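Local coordinates for IPT/TIG domain-containing protein (Bacteroides thetaiotaomicron, PDB 3TC9) that is of unconfirmed function but probably serves as an auxiliary nutrient-binding protein, joining an immunoglobulin-like domain to a six-bladed beta-propeller, at residues 21-26 with 34-39. Sequence-based numbering, arbitrary orientation.
Sequences SEFSPK and MLLYGE. With EDO (1,2-ethanediol), chain S.
Phe23 and Leu36 face each other as a non-hydrogen-bonded antiparallel pair, and here the packing is tight: Leu36 CD2 comes to 3.4 Å from Phe23 CB. Met34 (selenomethionine) adds its SE obliquely to the Phe23 ring, 5.2 Å from the centroid, a Met-aromatic contact with Met34 CE nearest Phe23 CD1. Ile80 and Leu82 of strand 80-85 help enclose this buried face. Over the centre of the Phe23 ring sits Lys26 NZ, 3.6 Å above the plane. Strands 19-28 and 33-39 form a beta hairpin in the immunoglobulin-like IPT/TIG domain, and Ser24 and Leu35 bond both ways, Leu35 N reaching Ser24 O at 2.8 Å. Further along is a classic beta bulge: Tyr37 O takes Ser21 N at 2.9 Å and, weakly, Glu22 N, while Tyr37 N returns a nearly straight bond (171°) to Glu22 O. The face with Glu22, Ser24, Leu35 and Tyr37 is looser and wetter. Glu22 CG stands between its backbone N and carbonyl carbon (chi1 66°), 3.7 Å from Tyr37 CD2; the carboxylate continues beside the ring, planes 20° apart. A water links Ser24 OG and, weakly, Leu35 O, and lies over one face of the tyrosine ring, toward its rim.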
# COMPACT_ATOMS: atom_id res chain seq x y z
N SER B 21 19.49 9.45 33.47
CA SER B 21 18.24 9.94 34.04
C SER B 21 17.20 10.18 32.93
O SER B 21 16.02 9.93 33.15
CB SER B 21 18.46 11.21 34.86
OG SER B 21 18.98 12.28 34.10
N GLU B 22 17.64 10.66 31.75
CA GLU B 22 16.74 10.86 30.61
C GLU B 22 17.51 11.13 29.32
O GLU B 22 18.72 11.39 29.33
CB GLU B 22 15.69 12.00 30.86
CG GLU B 22 16.22 13.42 31.00
CD GLU B 22 15.16 14.45 31.36
OE1 GLU B 22 14.34 14.17 32.26
OE2 GLU B 22 15.17 15.55 30.75
N PHE B 23 16.79 11.05 28.21
CA PHE B 23 17.34 11.31 26.89
C PHE B 23 16.31 12.02 26.03
O PHE B 23 15.11 11.87 26.23
CB PHE B 23 17.86 10.03 26.21
CG PHE B 23 16.84 8.96 25.91
CD1 PHE B 23 16.11 8.98 24.73
CD2 PHE B 23 16.62 7.92 26.81
CE1 PHE B 23 15.14 8.01 24.47
CE2 PHE B 23 15.67 6.94 26.54
CZ PHE B 23 14.93 7.00 25.37
N SER B 24 16.79 12.77 25.03
CA SER B 24 15.94 13.46 24.08
C SER B 24 16.66 13.62 22.73
O SER B 24 17.88 13.78 22.73
CB SER B 24 15.49 14.81 24.63
OG SER B 24 16.51 15.80 24.57
N PRO B 25 15.94 13.62 21.57
CA PRO B 25 14.50 13.36 21.44
C PRO B 25 14.20 11.89 21.67
O PRO B 25 15.11 11.03 21.54
CB PRO B 25 14.19 13.81 20.01
CG PRO B 25 15.47 13.55 19.26
CD PRO B 25 16.59 13.77 20.26
N LYS B 26 12.92 11.58 22.01
CA LYS B 26 12.46 10.22 22.28
C LYS B 26 12.31 9.42 20.98
O LYS B 26 12.30 8.19 20.99
CB LYS B 26 11.13 10.24 23.07
CG LYS B 26 11.24 10.77 24.53
CD LYS B 26 11.71 9.72 25.52
CE LYS B 26 12.13 10.33 26.83
NZ LYS B 26 13.14 9.49 27.52
N MSE B 34 21.32 12.95 19.65
CA MSE B 34 20.67 12.67 20.93
C MSE B 34 21.39 13.38 22.09
O MSE B 34 22.59 13.51 22.09
CB MSE B 34 20.63 11.15 21.17
CG MSE B 34 19.99 10.75 22.49
SE MSE B 34 20.20 8.87 22.83
CE MSE B 34 18.79 8.19 21.60
N LEU B 35 20.62 13.81 23.07
CA LEU B 35 21.11 14.43 24.29
C LEU B 35 20.78 13.52 25.48
O LEU B 35 19.61 13.29 25.78
CB LEU B 35 20.47 15.84 24.47
CG LEU B 35 20.59 16.54 25.85
CD1 LEU B 35 22.04 16.68 26.29
CD2 LEU B 35 19.90 17.91 25.81
N LEU B 36 21.83 12.99 26.14
CA LEU B 36 21.65 12.16 27.33
C LEU B 36 21.88 12.96 28.60
O LEU B 36 22.90 13.64 28.71
CB LEU B 36 22.63 10.97 27.34
CG LEU B 36 22.35 9.73 26.51
CD1 LEU B 36 23.46 8.69 26.77
CD2 LEU B 36 21.05 9.09 26.88
N TYR B 37 21.00 12.82 29.57
CA TYR B 37 21.17 13.41 30.89
C TYR B 37 21.50 12.30 31.87
O TYR B 37 21.06 11.16 31.70
CB TYR B 37 19.92 14.18 31.35
CG TYR B 37 19.78 15.58 30.82
CD1 TYR B 37 20.84 16.22 30.18
CD2 TYR B 37 18.58 16.28 30.94
CE1 TYR B 37 20.69 17.49 29.63
CE2 TYR B 37 18.44 17.57 30.44
CZ TYR B 37 19.50 18.18 29.78
OH TYR B 37 19.39 19.45 29.29
N GLY B 38 22.26 12.62 32.89
CA GLY B 38 22.59 11.63 33.90
C GLY B 38 23.58 12.14 34.91
O GLY B 38 23.62 13.33 35.23
N GLU B 39 24.34 11.20 35.46
CA GLU B 39 25.35 11.44 36.49
C GLU B 39 26.67 10.77 36.16
O GLU B 39 26.68 9.61 35.73
CB GLU B 39 24.87 10.85 37.85
CG GLU B 39 23.50 11.28 38.33
CD GLU B 39 23.53 12.27 39.48
OE1 GLU B 39 23.88 11.86 40.61
OE2 GLU B 39 23.19 13.45 39.24
C1 EDO S . 10.73 14.26 20.94
O1 EDO S . 10.21 13.18 20.14
C2 EDO S . 10.57 13.97 22.43
O2 EDO S . 11.72 14.40 23.18
O HOH W 1 20.95 14.68 35.55
O HOH W 2 17.55 15.41 27.65